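Local coordinates for periplasmic binding protein/LacI transcriptional regulator (Clostridium phytofermentans, PDB 3BRS) that probably binds a sugar in the cleft between two alpha/beta domains and serves its uptake, as in periplasmic binding proteins of sugar transporters, at residues 170-181 and 198-208; 51-59 and 71-82. All coordinates share one frame; numbering follows the deposited sequence.

Contact 1 of 2, residues 170-181 and 198-208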
loop_
_atom_site.group_PDB
_atom_site.type_symbol
_atom_site.label_atom_id
_atom_site.label_comp_id
_atom_site.label_asym_id
_atom_site.label_seq_id
_atom_site.Cartn_x
_atom_site.Cartn_y
_atom_site.Cartn_z
ATOM N N CYS A 170 -9.341 0.992 -9.121
ATOM C CA CYS A 170 -8.477 1.547 -10.131
ATOM C C CYS A 170 -7.273 0.762 -10.445
ATOM O O CYS A 170 -6.527 1.131 -11.428
ATOM C CB CYS A 170 -8.019 2.989 -9.715
ATOM S SG CYS A 170 -6.621 3.119 -8.502
ATOM N N ASP A 171 -7.010 -0.293 -9.688
ATOM C CA ASP A 171 -5.759 -1.133 -9.845
ATOM C C ASP A 171 -4.509 -0.292 -9.857
ATOM O O ASP A 171 -3.568 -0.623 -10.545
ATOM C CB ASP A 171 -5.767 -1.898 -11.163
ATOM C CG ASP A 171 -6.883 -2.954 -11.216
ATOM O OD1 ASP A 171 -6.795 -3.867 -10.348
ATOM O OD2 ASP A 171 -7.803 -2.878 -12.087
ATOM N N SER A 172 -4.418 0.726 -9.008
ATOM C CA SER A 172 -3.177 1.560 -8.942
ATOM C C SER A 172 -2.807 2.138 -10.256
ATOM O O SER A 172 -1.650 2.192 -10.645
ATOM C CB SER A 172 -2.001 0.774 -8.308
ATOM O OG SER A 172 -2.455 0.251 -7.016
ATOM N N ASN A 173 -3.796 2.659 -10.950
ATOM C CA ASN A 173 -3.552 3.278 -12.251
ATOM C C ASN A 173 -4.178 4.683 -12.191
ATOM O O ASN A 173 -5.403 4.813 -11.882
ATOM C CB ASN A 173 -4.226 2.401 -13.338
ATOM C CG ASN A 173 -4.099 3.020 -14.711
ATOM O OD1 ASN A 173 -4.899 3.873 -15.083
ATOM N ND2 ASN A 173 -3.061 2.622 -15.458
ATOM N N TYR A 174 -3.394 5.727 -12.379
ATOM C CA TYR A 174 -3.958 7.090 -12.229
ATOM C C TYR A 174 -5.165 7.401 -13.231
ATOM O O TYR A 174 -6.203 8.016 -12.903
ATOM C CB TYR A 174 -2.910 8.174 -12.452
ATOM C CG TYR A 174 -1.768 8.292 -11.498
ATOM C CD1 TYR A 174 -1.964 8.799 -10.236
ATOM C CD2 TYR A 174 -0.434 7.939 -11.901
ATOM C CE1 TYR A 174 -0.854 8.941 -9.337
ATOM C CE2 TYR A 174 0.639 8.052 -11.031
ATOM C CZ TYR A 174 0.418 8.567 -9.746
ATOM O OH TYR A 174 1.467 8.642 -8.889
ATOM N N ASP A 175 -5.090 6.936 -14.454
ATOM C CA ASP A 175 -6.231 7.282 -15.322
ATOM C C ASP A 175 -7.486 6.522 -15.004
ATOM O O ASP A 175 -8.559 7.071 -15.281
ATOM C CB ASP A 175 -5.932 7.067 -16.769
ATOM C CG ASP A 175 -4.781 7.885 -17.257
ATOM O OD1 ASP A 175 -4.538 9.047 -16.829
ATOM O OD2 ASP A 175 -4.126 7.322 -18.124
ATOM N N LYS A 176 -7.391 5.319 -14.423
ATOM C CA LYS A 176 -8.585 4.624 -13.988
ATOM C C LYS A 176 -9.197 5.232 -12.785
ATOM O O LYS A 176 -10.456 5.281 -12.627
ATOM C CB LYS A 176 -8.354 3.103 -13.739
ATOM C CG LYS A 176 -8.533 2.248 -14.980
ATOM C CD LYS A 176 -8.129 0.795 -14.723
ATOM C CE LYS A 176 -9.353 0.013 -14.242
ATOM N NZ LYS A 176 -9.159 -1.488 -14.113
ATOM N N ALA A 177 -8.321 5.656 -11.877
ATOM C CA ALA A 177 -8.786 6.430 -10.681
ATOM C C ALA A 177 -9.611 7.605 -11.130
ATOM O O ALA A 177 -10.671 7.906 -10.573
ATOM C CB ALA A 177 -7.625 6.940 -9.875
ATOM N N TYR A 178 -9.118 8.311 -12.104
ATOM C CA TYR A 178 -9.826 9.533 -12.621
ATOM C C TYR A 178 -11.173 9.226 -13.248
ATOM O O TYR A 178 -12.226 9.809 -12.870
ATOM C CB TYR A 178 -8.915 10.166 -13.645
ATOM C CG TYR A 178 -9.426 11.415 -14.327
ATOM C CD1 TYR A 178 -10.166 11.349 -15.500
ATOM C CD2 TYR A 178 -9.104 12.671 -13.818
ATOM C CE1 TYR A 178 -10.597 12.537 -16.144
ATOM C CE2 TYR A 178 -9.534 13.830 -14.422
ATOM C CZ TYR A 178 -10.247 13.791 -15.580
ATOM O OH TYR A 178 -10.578 15.017 -16.165
ATOM N N ASP A 179 -11.157 8.285 -14.214
ATOM C CA ASP A 179 -12.398 7.715 -14.813
ATOM C C ASP A 179 -13.420 7.244 -13.818
ATOM O O ASP A 179 -14.564 7.575 -13.933
ATOM C CB ASP A 179 -12.066 6.514 -15.632
ATOM C CG ASP A 179 -11.353 6.868 -16.871
ATOM O OD1 ASP A 179 -10.994 8.062 -17.065
ATOM O OD2 ASP A 179 -11.181 5.924 -17.664
ATOM N N GLY A 180 -13.009 6.441 -12.845
ATOM C CA GLY A 180 -13.977 5.839 -11.858
ATOM C C GLY A 180 -14.524 6.912 -10.958
ATOM O O GLY A 180 -15.660 6.841 -10.519
ATOM N N THR A 181 -13.729 7.937 -10.696
ATOM C CA THR A 181 -14.209 9.105 -9.947
ATOM C C THR A 181 -15.260 9.903 -10.725
ATOM O O THR A 181 -16.333 10.322 -10.202
ATOM C CB THR A 181 -13.011 10.032 -9.636
ATOM O OG1 THR A 181 -12.130 9.320 -8.732
ATOM C CG2 THR A 181 -13.481 11.180 -8.851
ATOM N N ASN A 198 -5.078 4.675 -1.739
ATOM C CA ASN A 198 -3.635 4.799 -1.927
ATOM C C ASN A 198 -3.284 6.027 -2.754
ATOM O O ASN A 198 -4.168 6.723 -3.179
ATOM C CB ASN A 198 -3.043 3.491 -2.478
ATOM C CG ASN A 198 -3.181 3.359 -3.978
ATOM O OD1 ASN A 198 -4.148 3.842 -4.602
ATOM N ND2 ASN A 198 -2.212 2.687 -4.571
ATOM N N GLN A 199 -2.032 6.285 -3.069
ATOM C CA GLN A 199 -1.753 7.544 -3.780
ATOM C C GLN A 199 -2.359 7.652 -5.191
ATOM O O GLN A 199 -2.968 8.670 -5.523
ATOM C CB GLN A 199 -0.264 7.780 -3.800
ATOM C CG GLN A 199 0.222 9.048 -4.405
ATOM C CD GLN A 199 1.702 8.922 -4.760
ATOM O OE1 GLN A 199 2.429 8.082 -4.190
ATOM N NE2 GLN A 199 2.155 9.735 -5.699
ATOM N N TYR A 200 -2.200 6.598 -6.026
ATOM C CA TYR A 200 -2.847 6.510 -7.343
ATOM C C TYR A 200 -4.282 6.872 -7.337
ATOM O O TYR A 200 -4.752 7.586 -8.230
ATOM C CB TYR A 200 -2.694 5.080 -7.950
ATOM C CG TYR A 200 -1.248 4.674 -8.163
ATOM C CD1 TYR A 200 -0.559 3.954 -7.192
ATOM C CD2 TYR A 200 -0.588 5.022 -9.317
ATOM C CE1 TYR A 200 0.795 3.502 -7.374
ATOM C CE2 TYR A 200 0.755 4.627 -9.540
ATOM C CZ TYR A 200 1.440 3.825 -8.585
ATOM O OH TYR A 200 2.759 3.442 -8.811
ATOM N N SER A 201 -5.007 6.291 -6.395
ATOM C CA SER A 201 -6.446 6.425 -6.229
ATOM C C SER A 201 -6.736 7.815 -5.865
ATOM O O SER A 201 -7.623 8.410 -6.429
ATOM C CB SER A 201 -6.918 5.582 -5.012
ATOM O OG SER A 201 -7.104 4.190 -5.255
ATOM N N ALA A 202 -6.056 8.343 -4.835
ATOM C CA ALA A 202 -6.313 9.737 -4.383
ATOM C C ALA A 202 -5.992 10.740 -5.380
ATOM O O ALA A 202 -6.777 11.611 -5.590
ATOM C CB ALA A 202 -5.563 10.072 -3.092
ATOM N N THR A 203 -4.810 10.672 -5.996
ATOM C CA THR A 203 -4.440 11.614 -7.012
ATOM C C THR A 203 -5.432 11.642 -8.178
ATOM O O THR A 203 -5.745 12.687 -8.620
ATOM C CB THR A 203 -3.111 11.242 -7.623
ATOM O OG1 THR A 203 -2.146 11.077 -6.586
ATOM C CG2 THR A 203 -2.636 12.344 -8.574
ATOM N N GLY A 204 -5.882 10.503 -8.711
ATOM C CA GLY A 204 -6.807 10.540 -9.786
ATOM C C GLY A 204 -8.127 11.133 -9.400
ATOM O O GLY A 204 -8.673 11.898 -10.199
ATOM N N ALA A 205 -8.617 10.818 -8.167
ATOM C CA ALA A 205 -9.845 11.470 -7.608
ATOM C C ALA A 205 -9.697 12.954 -7.457
ATOM O O ALA A 205 -10.658 13.663 -7.722
ATOM C CB ALA A 205 -10.183 10.885 -6.222
ATOM N N ALA A 206 -8.523 13.437 -6.994
ATOM C CA ALA A 206 -8.436 14.912 -6.782
ATOM C C ALA A 206 -8.454 15.590 -8.137
ATOM O O ALA A 206 -9.068 16.604 -8.264
ATOM C CB ALA A 206 -7.158 15.246 -6.081
ATOM N N ARG A 207 -7.776 15.052 -9.164
ATOM C CA ARG A 207 -7.864 15.704 -10.500
ATOM C C ARG A 207 -9.276 15.792 -11.082
ATOM O O ARG A 207 -9.710 16.842 -11.584
ATOM C CB ARG A 207 -6.995 14.999 -11.518
ATOM C CG ARG A 207 -5.620 14.952 -11.035
ATOM C CD ARG A 207 -4.700 14.911 -12.171
ATOM N NE ARG A 207 -4.379 13.561 -12.577
ATOM C CZ ARG A 207 -3.180 13.009 -12.421
ATOM N NH1 ARG A 207 -2.963 11.788 -12.864
ATOM N NH2 ARG A 207 -2.195 13.685 -11.844
ATOM N N ALA A 208 -9.962 14.660 -11.028
ATOM C CA ALA A 208 -11.296 14.512 -11.537
ATOM C C ALA A 208 -12.217 15.473 -10.812
ATOM O O ALA A 208 -12.955 16.226 -11.452
ATOM C CB ALA A 208 -11.771 13.054 -11.368
HETATM O O HOH W 1 -5.257 11.152 -13.553
#

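Contact 2 of 2, residues 51-59 and 71-82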
loop_
_atom_site.group_PDB
_atom_site.type_symbol
_atom_site.label_atom_id
_atom_site.label_comp_id
_atom_site.label_asym_id
_atom_site.label_seq_id
_atom_site.Cartn_x
_atom_site.Cartn_y
_atom_site.Cartn_z
ATOM N N TYR A 51 0.510 -9.849 -10.810
ATOM C CA TYR A 51 1.118 -10.919 -9.965
ATOM C C TYR A 51 1.775 -12.062 -10.783
ATOM O O TYR A 51 2.626 -12.785 -10.237
ATOM C CB TYR A 51 0.117 -11.463 -8.848
ATOM C CG TYR A 51 -0.919 -12.444 -9.380
ATOM C CD1 TYR A 51 -0.568 -13.795 -9.632
ATOM C CD2 TYR A 51 -2.197 -12.020 -9.707
ATOM C CE1 TYR A 51 -1.479 -14.750 -10.172
ATOM C CE2 TYR A 51 -3.123 -12.973 -10.297
ATOM C CZ TYR A 51 -2.726 -14.314 -10.494
ATOM O OH TYR A 51 -3.557 -15.280 -10.986
ATOM N N LEU A 52 1.445 -12.223 -12.072
ATOM C CA LEU A 52 1.872 -13.440 -12.761
ATOM C C LEU A 52 3.364 -13.212 -13.104
ATOM O O LEU A 52 4.241 -14.125 -13.094
ATOM C CB LEU A 52 1.023 -13.639 -14.039
ATOM C CG LEU A 52 -0.255 -14.495 -13.834
ATOM C CD1 LEU A 52 -1.261 -14.558 -14.974
ATOM C CD2 LEU A 52 0.196 -15.879 -13.546
ATOM N N VAL A 53 3.632 -11.923 -13.290
ATOM C CA VAL A 53 4.924 -11.434 -13.681
ATOM C C VAL A 53 5.747 -11.304 -12.459
ATOM O O VAL A 53 6.957 -11.579 -12.497
ATOM C CB VAL A 53 4.829 -10.146 -14.467
ATOM C CG1 VAL A 53 6.180 -9.472 -14.577
ATOM C CG2 VAL A 53 4.400 -10.472 -15.933
ATOM N N GLN A 54 5.119 -10.902 -11.385
ATOM C CA GLN A 54 5.823 -10.932 -10.063
ATOM C C GLN A 54 6.233 -12.311 -9.613
ATOM O O GLN A 54 7.353 -12.525 -9.139
ATOM C CB GLN A 54 4.995 -10.301 -8.939
ATOM C CG GLN A 54 5.964 -9.760 -7.852
ATOM C CD GLN A 54 5.264 -9.335 -6.557
ATOM O OE1 GLN A 54 4.262 -10.000 -6.063
ATOM N NE2 GLN A 54 5.716 -8.160 -6.026
ATOM N N ASN A 55 5.339 -13.283 -9.818
ATOM C CA ASN A 55 5.708 -14.705 -9.609
ATOM C C ASN A 55 6.875 -15.209 -10.460
ATOM O O ASN A 55 7.759 -15.960 -9.996
ATOM C CB ASN A 55 4.500 -15.591 -9.843
ATOM C CG ASN A 55 3.496 -15.528 -8.679
ATOM O OD1 ASN A 55 3.588 -14.704 -7.753
ATOM N ND2 ASN A 55 2.579 -16.413 -8.722
ATOM N N GLU A 56 6.905 -14.839 -11.720
ATOM C CA GLU A 56 8.069 -15.144 -12.580
ATOM C C GLU A 56 9.351 -14.565 -12.034
ATOM O O GLU A 56 10.372 -15.227 -12.045
ATOM C CB GLU A 56 7.797 -14.503 -13.931
ATOM C CG GLU A 56 6.863 -15.353 -14.772
ATOM C CD GLU A 56 6.650 -14.798 -16.165
ATOM O OE1 GLU A 56 7.022 -13.612 -16.484
ATOM O OE2 GLU A 56 6.089 -15.588 -16.943
ATOM N N LEU A 57 9.309 -13.302 -11.588
ATOM C CA LEU A 57 10.480 -12.566 -11.001
ATOM C C LEU A 57 10.925 -13.211 -9.690
ATOM O O LEU A 57 12.108 -13.310 -9.402
ATOM C CB LEU A 57 10.037 -11.160 -10.702
ATOM C CG LEU A 57 9.877 -10.229 -11.947
ATOM C CD1 LEU A 57 9.402 -8.827 -11.556
ATOM C CD2 LEU A 57 11.158 -10.080 -12.791
ATOM N N ILE A 58 9.980 -13.682 -8.860
ATOM C CA ILE A 58 10.404 -14.476 -7.705
ATOM C C ILE A 58 11.097 -15.738 -8.122
ATOM O O ILE A 58 12.121 -16.059 -7.562
ATOM C CB ILE A 58 9.184 -14.881 -6.828
ATOM C CG1 ILE A 58 8.534 -13.630 -6.205
ATOM C CG2 ILE A 58 9.551 -15.995 -5.846
ATOM C CD1 ILE A 58 6.960 -13.814 -5.843
ATOM N N GLU A 59 10.536 -16.496 -9.063
ATOM C CA GLU A 59 11.223 -17.686 -9.493
ATOM C C GLU A 59 12.700 -17.333 -9.935
ATOM O O GLU A 59 13.693 -18.021 -9.541
ATOM C CB GLU A 59 10.423 -18.386 -10.601
ATOM C CG GLU A 59 9.093 -19.037 -10.173
ATOM C CD GLU A 59 8.208 -19.528 -11.404
ATOM O OE1 GLU A 59 7.014 -19.062 -11.571
ATOM O OE2 GLU A 59 8.726 -20.356 -12.207
ATOM N N LEU A 71 9.753 -9.032 -0.126
ATOM C CA LEU A 71 8.764 -9.215 -1.130
ATOM C C LEU A 71 7.571 -8.457 -0.716
ATOM O O LEU A 71 7.133 -8.639 0.425
ATOM C CB LEU A 71 8.435 -10.719 -1.276
ATOM C CG LEU A 71 7.207 -11.064 -2.106
ATOM C CD1 LEU A 71 7.336 -10.588 -3.591
ATOM C CD2 LEU A 71 6.963 -12.590 -1.997
ATOM N N ALA A 72 7.038 -7.618 -1.622
ATOM C CA ALA A 72 5.711 -6.969 -1.382
ATOM C C ALA A 72 4.776 -7.775 -2.269
ATOM O O ALA A 72 4.952 -7.804 -3.481
ATOM C CB ALA A 72 5.729 -5.483 -1.696
ATOM N N ALA A 73 3.890 -8.574 -1.637
ATOM C CA ALA A 73 3.169 -9.625 -2.383
ATOM C C ALA A 73 2.098 -8.950 -3.208
ATOM O O ALA A 73 1.142 -8.316 -2.690
ATOM C CB ALA A 73 2.551 -10.593 -1.410
ATOM N N ALA A 74 2.120 -9.177 -4.503
ATOM C CA ALA A 74 1.057 -8.561 -5.347
ATOM C C ALA A 74 -0.359 -9.062 -5.007
ATOM O O ALA A 74 -1.331 -8.351 -5.148
ATOM C CB ALA A 74 1.364 -8.720 -6.847
ATOM N N ASP A 75 -0.471 -10.323 -4.652
ATOM C CA ASP A 75 -1.760 -10.945 -4.473
ATOM C C ASP A 75 -1.780 -11.718 -3.155
ATOM O O ASP A 75 -0.907 -12.572 -2.882
ATOM C CB ASP A 75 -2.017 -11.942 -5.661
ATOM C CG ASP A 75 -3.460 -12.307 -5.727
ATOM O OD1 ASP A 75 -3.829 -13.188 -4.984
ATOM O OD2 ASP A 75 -4.263 -11.608 -6.366
ATOM N N TYR A 76 -2.805 -11.464 -2.360
ATOM C CA TYR A 76 -2.945 -12.049 -1.069
ATOM C C TYR A 76 -2.970 -13.579 -1.119
ATOM O O TYR A 76 -2.424 -14.234 -0.217
ATOM C CB TYR A 76 -4.304 -11.524 -0.561
ATOM C CG TYR A 76 -4.687 -12.037 0.820
ATOM C CD1 TYR A 76 -3.896 -11.732 1.931
ATOM C CD2 TYR A 76 -5.891 -12.723 1.047
ATOM C CE1 TYR A 76 -4.232 -12.171 3.212
ATOM C CE2 TYR A 76 -6.226 -13.144 2.313
ATOM C CZ TYR A 76 -5.368 -12.871 3.378
ATOM O OH TYR A 76 -5.683 -13.282 4.665
ATOM N N GLU A 77 -3.602 -14.163 -2.132
ATOM C CA GLU A 77 -3.621 -15.660 -2.293
ATOM C C GLU A 77 -2.653 -16.310 -3.325
ATOM O O GLU A 77 -2.231 -17.454 -3.147
ATOM C CB GLU A 77 -5.051 -16.031 -2.596
ATOM C CG GLU A 77 -5.969 -15.724 -1.388
ATOM C CD GLU A 77 -7.435 -15.743 -1.721
ATOM O OE1 GLU A 77 -8.250 -15.898 -0.784
ATOM O OE2 GLU A 77 -7.784 -15.580 -2.912
ATOM N N LYS A 78 -2.260 -15.573 -4.378
ATOM C CA LYS A 78 -1.610 -16.198 -5.561
ATOM C C LYS A 78 -0.141 -16.017 -5.664
ATOM O O LYS A 78 0.518 -16.857 -6.297
ATOM C CB LYS A 78 -2.273 -15.742 -6.862
ATOM C CG LYS A 78 -3.787 -15.356 -6.600
ATOM C CD LYS A 78 -4.647 -15.804 -7.642
ATOM C CE LYS A 78 -4.950 -17.214 -7.323
ATOM N NZ LYS A 78 -6.424 -17.415 -7.656
ATOM N N THR A 79 0.384 -14.963 -5.006
ATOM C CA THR A 79 1.811 -14.768 -4.824
ATOM C C THR A 79 2.580 -16.037 -4.242
ATOM O O THR A 79 3.707 -16.380 -4.614
ATOM C CB THR A 79 2.023 -13.499 -3.926
ATOM O OG1 THR A 79 1.544 -12.381 -4.618
ATOM C CG2 THR A 79 3.492 -13.263 -3.709
ATOM N N TYR A 80 1.913 -16.686 -3.310
ATOM C CA TYR A 80 2.384 -17.867 -2.649
ATOM C C TYR A 80 2.631 -18.906 -3.739
ATOM O O TYR A 80 3.463 -19.727 -3.587
ATOM C CB TYR A 80 1.315 -18.324 -1.647
ATOM C CG TYR A 80 1.546 -19.710 -1.044
ATOM C CD1 TYR A 80 2.248 -19.845 0.128
ATOM C CD2 TYR A 80 0.997 -20.888 -1.638
ATOM C CE1 TYR A 80 2.498 -21.095 0.732
ATOM C CE2 TYR A 80 1.239 -22.180 -1.014
ATOM C CZ TYR A 80 2.000 -22.240 0.143
ATOM O OH TYR A 80 2.263 -23.425 0.752
ATOM N N ASP A 81 1.921 -18.877 -4.852
ATOM C CA ASP A 81 2.197 -19.917 -5.851
ATOM C C ASP A 81 3.679 -19.951 -6.189
ATOM O O ASP A 81 4.201 -20.963 -6.681
ATOM C CB ASP A 81 1.386 -19.679 -7.144
ATOM C CG ASP A 81 -0.110 -19.883 -6.925
ATOM O OD1 ASP A 81 -0.437 -20.646 -5.987
ATOM O OD2 ASP A 81 -0.943 -19.292 -7.652
ATOM N N ALA A 82 4.359 -18.831 -5.984
ATOM C CA ALA A 82 5.733 -18.787 -6.409
ATOM C C ALA A 82 6.538 -18.610 -5.157
ATOM O O ALA A 82 7.599 -19.220 -5.038
ATOM C CB ALA A 82 5.972 -17.675 -7.411
HETATM O O HOH W 2 3.072 -12.258 -7.042
#

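Contact 1 of 2, residues 170-181 and 198-208
Similar first torsions, with CG opposite the carbonyl carbon in each (chi1 near -60°), turn the Tyr174 and Tyr200 rings toward one another. Tyr200 CD2 stands over the centre of the Tyr174 ring, 3.7 Å from Tyr174 CE2, and the ring planes are inclined at 46°, an oblique pairing. Thr203 CB lies at the edge of the Tyr174 ring, and Tyr174 fits as a knob among Gln199, Tyr200, Thr203 and Arg207. Ser172 takes one face of the Tyr200 ring: its O sits 3.3 Å from Tyr200 CD2, and its CB makes a CH-pi contact. The two helices follow strands 164-169 and 191-196, which flank strand 133-138 in the sheet of a Rossmann-like alpha/beta domain; the axes of 174-181 and 199-208 approach to 7.2 Å at a crossing angle of -49°. At Gly204 the backbones come close: Ala177 CB lies 3.7 Å from Gly204 CA. Further along, Thr181 OG1 donates to Ala177 O (2.7 Å) while Thr181 CG2 packs on Ala208 CB. Near the Arg207 side chain, water 1 accepts from Arg207 NH1 and donates weakly to Tyr174 O. Tyr200 OH and Ser172 OG bond to Asp16 and Glu48 respectively.

Contact 2 of 2, residues 51-59 and 71-82
Tyr51 and Ala74 bring the backbones to 5.2 Å between CA atoms, and Asn55 and Ala82 repeat that spacing one helical turn later. Residues 51-59 are helical, whereas 71-82 leaves a strand at Leu71, turns through a loop and leads into the short helix that includes 80-82. Gln54 reads the loop backbone with both ends of its amide. Its NE2 donates to Ala72 O at 2.7 Å, nearly along the C=O axis, and its OE1 accepts from Ala74 N at 2.8 Å, so two bonds fix the rotation of the amide; Pro12 O is a further acceptor for NE2. CG anti to the backbone N (chi1 -153°) and an extended chain carry it there. Asn55 ND2 gives a straight bond (172° at H) to Lys78 O, 3.2 Å away; that oxygen also accepts from Asp81 N on the other face of its plane. Water 2 lies within hydrogen-bonding distance of Gln54 OE1, Asn55 OD1 and Thr79 OG1. Lys78 CB rests over one face of the Tyr51 ring, 3.5 Å from Tyr51 CE1, a CH-pi contact, while Tyr51 CB meets Ala74 CB. Inward, Ile58 CD1 touches Leu71 CD1 at 4.0 Å. Helix 51-63 thus packs beside the C-terminal end of strand 68-71, which lies between strands 7-11 and 92-96 of the parallel sheet; Ile11 touches Gln54, Ile58 and Leu71.

How the contacts relate
The contacts pack against different sheets of the chain: contact 2 belongs with the parallel sheet containing strand 68-71, contact 1 with the mixed sheet containing strand 191-196. Their centres are 24 Å apart and their nearest atoms about 9 Å, without touching. Both are largely buried, with 11 of 16 and 10 of 14 touching residues buried, and share no secondary-structure element. The chemistry differs: 170-181 and 198-208 bury 729 Å² with no clear direct hydrogen bond between them, whereas 51-59 and 71-82 bury 574 Å² and exchange three; in contact 2 a helix meets loop backbone, and Gln54 and Asn55 bond to its N-H and C=O groups.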